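Local atomic coordinates of alpha,alpha-trehalose-phosphate synthase (UDP-forming) (Burkholderia xenovorans, PDB entry 5HXA), a protein that belongs to glycosyltransferase family 20 and has the GT-B fold, in which two Rossmann-like domains face each other. Residues A[367-372]-A[410-415]; A[117-122]-A[146-151]; A[252-257]-A[355-360]. All blocks are in the same frame, centred on the assembly; numbering follows the deposited sequence.

Along the chain the order is interaction 2, interaction 3, interaction 1. Interaction 2 belongs to the N-terminal domain and joins the helices preceding and following strand 134-138 of the ten-stranded mixed sheet. Interactions 3 and 1 belong to the C-terminal domain and its six-stranded parallel sheet. These two share strand 363-366: residues 355-360 lead into it, and residues 367-372 leave its far end. Their nearest atoms are still about 11 Å apart. The centre of interaction 2 is about 36 Å from that of interaction 1 and about 45 Å from that of interaction 3. The three contacts are therefore separate packing sites. Of the three, interaction 1 alone also meets the second subunit.

Interaction 1: residues A[367-372]-A[410-415]; sequences TPLRDG and VNPFDL
Leu-369 and Pro-412 carry this contact, together with Thr-367, Val-410 and Phe-413. It is almost wholly apolar. Leu-369 CD2 rests on the proline ring, 3.8 Å from both CB and CG of Pro-412. The same methyl approaches the Phe-413 ring obliquely, with CZ at 4.4 Å. Deeper in, Thr-367 CG2 meets Val-410 CG2 at 3.8 Å. The carbonyl oxygens of Thr-367 and Pro-368 add van der Waals contacts to Pro-412, and no hydrogen bond joins the two segments.

Hydrogen bonds instead shape 410-415 from within. Asn-411 OD1 accepts from Phe-413 N at 2.9 Å, which makes an Asx turn. The donor is tilted 34° from the carbonyl plane. Asp-414 N to Asn-411 O closes a type I beta turn from Asn-411 to Asp-414, which overlaps the Asx turn. Asp-414 then N-caps the next helix through OD1 and Gln-417 N.

Phe-413 also packs on Thr-174 of the second subunit, while Arg-370 NH1 forms a salt bridge with Glu-170 of that subunit. Both loops follow parallel strands of the Rossmann-like C-terminal domain of the GT-B fold, 363-366 and 408-410, with strand 391-395 between them in the sheet. They lead to helices 375-382 and 415-426.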
# COMPACT_ATOMS: atom_id res chain seq x y z
N THR A 367 -18.74 2.40 2.14
CA THR A 367 -17.73 1.56 1.51
C THR A 367 -16.39 2.28 1.37
O THR A 367 -15.85 2.40 0.27
CB THR A 367 -18.23 1.06 0.15
OG1 THR A 367 -18.53 2.17 -0.70
CG2 THR A 367 -19.49 0.24 0.32
N PRO A 368 -15.81 2.72 2.49
CA PRO A 368 -14.48 3.34 2.42
C PRO A 368 -13.43 2.36 1.93
O PRO A 368 -13.52 1.15 2.14
CB PRO A 368 -14.21 3.78 3.86
CG PRO A 368 -15.00 2.81 4.70
CD PRO A 368 -16.25 2.57 3.90
N LEU A 369 -12.39 2.91 1.28
CA LEU A 369 -11.26 2.09 0.85
C LEU A 369 -10.43 1.64 2.04
O LEU A 369 -9.83 0.56 1.99
CB LEU A 369 -10.38 2.88 -0.13
CG LEU A 369 -11.18 3.48 -1.30
CD1 LEU A 369 -10.29 4.26 -2.27
CD2 LEU A 369 -11.92 2.37 -2.02
N ARG A 370 -10.34 2.45 3.08
CA ARG A 370 -9.58 2.11 4.28
C ARG A 370 -10.16 2.95 5.41
O ARG A 370 -10.28 4.16 5.26
CB ARG A 370 -8.08 2.40 4.06
CG ARG A 370 -7.11 1.66 4.93
CD ARG A 370 -7.25 0.15 4.80
NE ARG A 370 -6.60 -0.43 3.62
CZ ARG A 370 -6.14 -1.68 3.58
NH1 ARG A 370 -6.23 -2.44 4.66
NH2 ARG A 370 -5.56 -2.16 2.48
N ASP A 371 -10.57 2.30 6.50
CA ASP A 371 -11.13 3.01 7.66
C ASP A 371 -10.80 2.23 8.92
O ASP A 371 -11.03 1.02 8.96
CB ASP A 371 -12.64 3.19 7.51
CG ASP A 371 -13.19 4.38 8.30
OD1 ASP A 371 -12.75 4.60 9.46
OD2 ASP A 371 -14.07 5.07 7.77
N GLY A 372 -10.26 2.91 9.94
CA GLY A 372 -9.89 2.21 11.16
C GLY A 372 -11.08 1.51 11.81
O GLY A 372 -10.97 0.39 12.32
N VAL A 410 -18.73 -5.85 0.81
CA VAL A 410 -18.22 -5.76 -0.55
C VAL A 410 -16.77 -5.29 -0.56
O VAL A 410 -16.28 -4.66 0.38
CB VAL A 410 -19.08 -4.81 -1.43
CG1 VAL A 410 -20.51 -5.35 -1.57
CG2 VAL A 410 -19.07 -3.37 -0.86
N ASN A 411 -16.09 -5.62 -1.65
CA ASN A 411 -14.76 -5.10 -1.94
C ASN A 411 -14.95 -3.82 -2.74
O ASN A 411 -15.43 -3.88 -3.88
CB ASN A 411 -13.96 -6.12 -2.74
CG ASN A 411 -12.52 -5.69 -2.97
OD1 ASN A 411 -12.20 -4.50 -2.96
ND2 ASN A 411 -11.66 -6.66 -3.19
N PRO A 412 -14.61 -2.64 -2.19
CA PRO A 412 -14.89 -1.40 -2.93
C PRO A 412 -14.05 -1.25 -4.19
O PRO A 412 -14.37 -0.38 -5.02
CB PRO A 412 -14.58 -0.30 -1.90
CG PRO A 412 -13.50 -0.91 -1.04
CD PRO A 412 -13.90 -2.39 -0.93
N PHE A 413 -13.01 -2.06 -4.36
CA PHE A 413 -12.27 -2.05 -5.62
C PHE A 413 -12.98 -2.81 -6.73
O PHE A 413 -12.44 -2.92 -7.83
CB PHE A 413 -10.86 -2.63 -5.41
CG PHE A 413 -10.00 -1.81 -4.49
CD1 PHE A 413 -10.08 -1.96 -3.12
CD2 PHE A 413 -9.14 -0.85 -5.00
CE1 PHE A 413 -9.30 -1.18 -2.26
CE2 PHE A 413 -8.36 -0.07 -4.16
CZ PHE A 413 -8.44 -0.24 -2.79
N ASP A 414 -14.16 -3.36 -6.45
CA ASP A 414 -14.96 -4.14 -7.40
C ASP A 414 -16.25 -3.35 -7.64
O ASP A 414 -17.23 -3.52 -6.92
CB ASP A 414 -15.23 -5.57 -6.85
CG ASP A 414 -15.85 -6.50 -7.88
OD1 ASP A 414 -16.38 -6.01 -8.90
OD2 ASP A 414 -15.79 -7.72 -7.68
N LEU A 415 -16.24 -2.47 -8.65
CA LEU A 415 -17.41 -1.63 -8.89
C LEU A 415 -18.65 -2.48 -9.20
O LEU A 415 -19.76 -2.14 -8.77
CB LEU A 415 -17.13 -0.65 -10.04
CG LEU A 415 -16.05 0.39 -9.76
CD1 LEU A 415 -15.88 1.31 -10.97
CD2 LEU A 415 -16.36 1.20 -8.49

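Interaction 2: residues A[117-122]-A[146-151]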
# COMPACT_ATOMS: atom_id res chain seq x y z
N VAL A 117 6.57 19.07 20.00
CA VAL A 117 5.25 19.32 20.58
C VAL A 117 4.89 18.21 21.57
O VAL A 117 4.39 18.48 22.67
CB VAL A 117 4.20 19.48 19.48
CG1 VAL A 117 2.79 19.35 20.05
CG2 VAL A 117 4.37 20.82 18.78
N ASN A 118 5.15 16.95 21.20
CA ASN A 118 4.91 15.85 22.13
C ASN A 118 5.67 16.05 23.44
O ASN A 118 5.11 15.84 24.52
CB ASN A 118 5.30 14.52 21.47
CG ASN A 118 4.13 13.85 20.76
OD1 ASN A 118 3.42 13.05 21.35
ND2 ASN A 118 3.95 14.16 19.47
N ALA A 119 6.93 16.47 23.35
CA ALA A 119 7.73 16.70 24.56
C ALA A 119 7.20 17.88 25.37
O ALA A 119 7.19 17.83 26.61
CB ALA A 119 9.19 16.94 24.18
N THR A 120 6.79 18.95 24.70
CA THR A 120 6.29 20.12 25.40
C THR A 120 5.01 19.79 26.15
O THR A 120 4.86 20.12 27.33
CB THR A 120 6.07 21.27 24.42
OG1 THR A 120 7.34 21.78 23.99
CG2 THR A 120 5.29 22.40 25.07
N LEU A 121 4.07 19.13 25.47
CA LEU A 121 2.82 18.74 26.12
C LEU A 121 3.08 17.81 27.30
O LEU A 121 2.47 17.95 28.36
CB LEU A 121 1.90 18.08 25.10
CG LEU A 121 1.44 18.96 23.93
CD1 LEU A 121 0.76 18.12 22.86
CD2 LEU A 121 0.52 20.03 24.43
N ALA A 122 3.99 16.84 27.13
CA ALA A 122 4.29 15.92 28.22
C ALA A 122 4.87 16.66 29.42
O ALA A 122 4.52 16.36 30.57
CB ALA A 122 5.25 14.83 27.74
N ALA A 146 4.12 8.75 25.45
CA ALA A 146 4.51 7.98 26.64
C ALA A 146 6.02 7.98 26.82
O ALA A 146 6.51 8.04 27.96
CB ALA A 146 3.98 6.55 26.56
N ARG A 147 6.78 7.91 25.73
CA ARG A 147 8.24 7.95 25.89
C ARG A 147 8.69 9.30 26.43
O ARG A 147 9.59 9.37 27.28
CB ARG A 147 8.94 7.64 24.56
CG ARG A 147 10.46 7.72 24.69
CD ARG A 147 11.21 7.03 23.57
NE ARG A 147 12.65 7.02 23.81
CZ ARG A 147 13.32 6.02 24.38
NH1 ARG A 147 12.68 4.93 24.77
NH2 ARG A 147 14.64 6.11 24.55
N CYS A 148 8.07 10.39 25.96
CA CYS A 148 8.35 11.70 26.55
C CYS A 148 8.06 11.70 28.05
O CYS A 148 8.81 12.28 28.84
CB CYS A 148 7.54 12.79 25.85
SG CYS A 148 7.96 13.06 24.12
N LEU A 149 6.97 11.05 28.46
CA LEU A 149 6.65 11.03 29.89
C LEU A 149 7.68 10.21 30.66
O LEU A 149 8.15 10.64 31.72
CB LEU A 149 5.24 10.51 30.12
CG LEU A 149 4.10 11.47 29.76
CD1 LEU A 149 2.75 10.77 29.84
CD2 LEU A 149 4.12 12.75 30.63
N ARG A 150 8.05 9.03 30.14
CA ARG A 150 9.05 8.20 30.83
C ARG A 150 10.36 8.95 31.00
O ARG A 150 11.05 8.81 32.02
CB ARG A 150 9.31 6.90 30.07
CG ARG A 150 8.08 6.05 29.79
CD ARG A 150 7.32 5.70 31.07
NE ARG A 150 6.24 4.77 30.75
CZ ARG A 150 5.21 4.49 31.54
NH1 ARG A 150 5.10 5.06 32.74
NH2 ARG A 150 4.29 3.63 31.13
N GLU A 151 10.74 9.73 29.98
CA GLU A 151 11.96 10.52 30.05
C GLU A 151 11.90 11.57 31.15
O GLU A 151 12.94 12.00 31.64
CB GLU A 151 12.21 11.18 28.70
CG GLU A 151 13.60 10.95 28.16
CD GLU A 151 13.64 9.88 27.10
OE1 GLU A 151 13.06 10.10 26.02
OE2 GLU A 151 14.24 8.81 27.36
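Cys-148 faces Ala-119 and Ala-122 where helix 145-151 packs on helix 108-126. The setting is the Rossmann-like N-terminal domain of the GT-B fold. Helix 145-151 is the helix of a beta-alpha-beta crossover between the parallel, adjacent strands 134-138 and 158-161. Helix 108-126 comes just before the first of these strands.

The local axes pass 8.7 Å apart and cross at -52°. Small side chains at the crossing fit this close approach. The CB atoms of Ala-122 and Cys-148 both point across the interface and meet at 3.6 Å.

Beyond its CB, Cys-148 turns toward the start of 117-122. SG is anti to its own carbonyl carbon (chi1 -65°), and this lays the sulfur against backbone as much as side chain. SG is 3.6 Å from Ala-119 N and 4.0 Å from Asn-118 CB. Ala-119 CB lies beside the sulfur at the exposed margin of the contact. These are packing contacts; no hydrogen bond links the segments. ND2 of Asn-118 donates to Tyr-114 O in its own helix and to His-141 O in the loop before helix 145-151.

Leu-149 reaches the Ala-122 methyl from a direction roughly at right angles to that of Cys-148 CB. Its CB bond does not point at the other helix, but the branch end swings closer. The buried Ala-122 methyl thus touches both Cys-148 CB and the leucine end. Leu-149 also touches Ile-158 of strand 158-161, which ties the helix pair to the sheet. On the outer side of their helix, Arg-147 and Glu-151 form a long ion pair, a matter of charge alone, since the oxygen lies out of the guanidinium plane.

The leucine contact is made by CD2, which sits 3.7 Å from Ala-122 CB and 3.6 Å from Ala-122 O.

Interaction 3: residues A[252-257]-A[355-360]; sequences KPVRSL and MALFRQ. With EDO (1,2-ethanediol), chain C.
Val-254 points toward 355-360 and touches Ala-356, Leu-357 and Gln-360. From CB its two methyls part and take different partners. CG1 is anti to the backbone N (chi1 -175°) and runs to Gln-360, where it meets CG at 3.5 Å. The glutamine chain crosses the valine at about a right angle, and its CD lies farther along at 4.2 Å from the same methyl. CG2, the other branch, lies beside the backbone N. It touches Ala-356 CB at 3.8 Å and Leu-357 CD2 at the same distance.

The two helices run nearly alongside each other, 22° apart in direction, with local axes 9.8 Å apart. They belong to the Rossmann-like C-terminal domain of the GT-B fold. Helix 252-260 comes before strand 265-270, and helix 351-359 comes before strand 363-366. These strands are parallel neighbours in the sheet.

One turn after Val-254, Leu-257 adds a second apolar contact. Its CD2 meets Leu-357 CD2 at 3.8 Å, so this leucine methyl of 355-360 is shared by Val-254 and Leu-257. Leu-257 also slides past Gln-360 in the opposite direction, and packs on Leu-266 of strand 265-270.

On the outer side of the same helix, Arg-255 folds back over Lys-252, whose CA lies over one guanidinium face, offset toward its edge. A 1,2-ethanediol, probably from the crystallisation liquor, sits at the guanidinium edge. NH1 and NH2 of Arg-255 both donate to its O2, each at 3.2 Å. At the other end, its O1 takes a weak bond from Lys-252 N.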
# COMPACT_ATOMS: atom_id res chain seq x y z
N LYS A 252 -37.79 19.69 10.44
CA LYS A 252 -38.01 20.20 9.09
C LYS A 252 -37.07 19.60 8.04
O LYS A 252 -37.56 19.23 6.96
CB LYS A 252 -37.91 21.74 9.10
N PRO A 253 -35.76 19.48 8.26
CA PRO A 253 -34.93 18.86 7.21
C PRO A 253 -35.33 17.43 6.90
O PRO A 253 -35.18 16.99 5.75
CB PRO A 253 -33.51 18.93 7.79
CG PRO A 253 -33.58 20.01 8.83
CD PRO A 253 -34.95 19.92 9.40
N VAL A 254 -35.83 16.68 7.89
CA VAL A 254 -36.26 15.30 7.63
C VAL A 254 -37.53 15.30 6.79
O VAL A 254 -37.65 14.53 5.83
CB VAL A 254 -36.46 14.53 8.95
CG1 VAL A 254 -36.77 13.07 8.65
CG2 VAL A 254 -35.22 14.63 9.84
N ARG A 255 -38.50 16.15 7.15
CA ARG A 255 -39.72 16.27 6.37
C ARG A 255 -39.42 16.74 4.95
O ARG A 255 -40.07 16.31 3.99
CB ARG A 255 -40.70 17.23 7.05
CG ARG A 255 -41.11 16.83 8.46
CD ARG A 255 -42.27 17.69 8.97
NE ARG A 255 -41.96 19.12 9.01
CZ ARG A 255 -41.51 19.77 10.08
NH1 ARG A 255 -41.25 21.07 10.01
NH2 ARG A 255 -41.31 19.12 11.22
N SER A 256 -38.45 17.65 4.80
CA SER A 256 -38.03 18.08 3.47
C SER A 256 -37.49 16.91 2.66
O SER A 256 -37.87 16.71 1.51
CB SER A 256 -36.97 19.19 3.56
OG SER A 256 -37.52 20.38 4.11
N LEU A 257 -36.57 16.14 3.26
CA LEU A 257 -36.02 14.97 2.59
C LEU A 257 -37.14 14.03 2.15
O LEU A 257 -37.22 13.64 0.98
CB LEU A 257 -35.04 14.25 3.50
CG LEU A 257 -34.41 12.95 2.98
CD1 LEU A 257 -33.61 13.21 1.68
CD2 LEU A 257 -33.53 12.32 4.05
N MET A 355 -29.03 11.12 12.51
CA MET A 355 -29.57 9.79 12.77
C MET A 355 -30.98 9.66 12.21
O MET A 355 -31.35 8.63 11.63
CB MET A 355 -29.56 9.50 14.28
CG MET A 355 -28.19 9.68 14.95
SD MET A 355 -26.92 8.63 14.20
CE MET A 355 -25.72 9.84 13.62
N ALA A 356 -31.78 10.72 12.36
CA ALA A 356 -33.12 10.75 11.77
C ALA A 356 -33.07 10.65 10.25
O ALA A 356 -33.95 10.03 9.65
CB ALA A 356 -33.84 12.03 12.21
N LEU A 357 -32.06 11.25 9.62
CA LEU A 357 -31.92 11.11 8.17
C LEU A 357 -31.56 9.68 7.79
O LEU A 357 -32.08 9.15 6.80
CB LEU A 357 -30.87 12.09 7.63
CG LEU A 357 -31.12 13.59 7.89
CD1 LEU A 357 -29.96 14.42 7.33
CD2 LEU A 357 -32.44 14.05 7.28
N PHE A 358 -30.65 9.03 8.55
CA PHE A 358 -30.38 7.61 8.33
C PHE A 358 -31.66 6.79 8.40
O PHE A 358 -31.89 5.89 7.57
CB PHE A 358 -29.39 7.07 9.38
CG PHE A 358 -27.96 7.54 9.23
CD1 PHE A 358 -27.44 7.88 7.99
CD2 PHE A 358 -27.12 7.61 10.35
CE1 PHE A 358 -26.12 8.29 7.86
CE2 PHE A 358 -25.80 8.04 10.23
CZ PHE A 358 -25.29 8.38 8.98
N ARG A 359 -32.51 7.07 9.39
CA ARG A 359 -33.75 6.33 9.57
C ARG A 359 -34.68 6.45 8.36
O ARG A 359 -35.49 5.56 8.11
CB ARG A 359 -34.45 6.82 10.83
CG ARG A 359 -35.66 6.01 11.30
CD ARG A 359 -36.03 6.47 12.70
NE ARG A 359 -37.15 5.77 13.32
CZ ARG A 359 -37.01 4.80 14.21
NH1 ARG A 359 -35.80 4.37 14.58
NH2 ARG A 359 -38.10 4.24 14.74
N GLN A 360 -34.57 7.55 7.60
CA GLN A 360 -35.38 7.72 6.39
C GLN A 360 -34.81 7.00 5.18
O GLN A 360 -35.46 6.99 4.13
CB GLN A 360 -35.51 9.22 6.05
CG GLN A 360 -36.41 9.97 7.00
CD GLN A 360 -37.80 9.36 7.05
OE1 GLN A 360 -38.42 9.14 6.01
NE2 GLN A 360 -38.27 9.05 8.26
C1 EDO C . -37.78 21.61 13.38
O1 EDO C . -36.68 22.08 12.59
C2 EDO C . -39.05 22.36 13.01
O2 EDO C . -40.13 21.44 13.00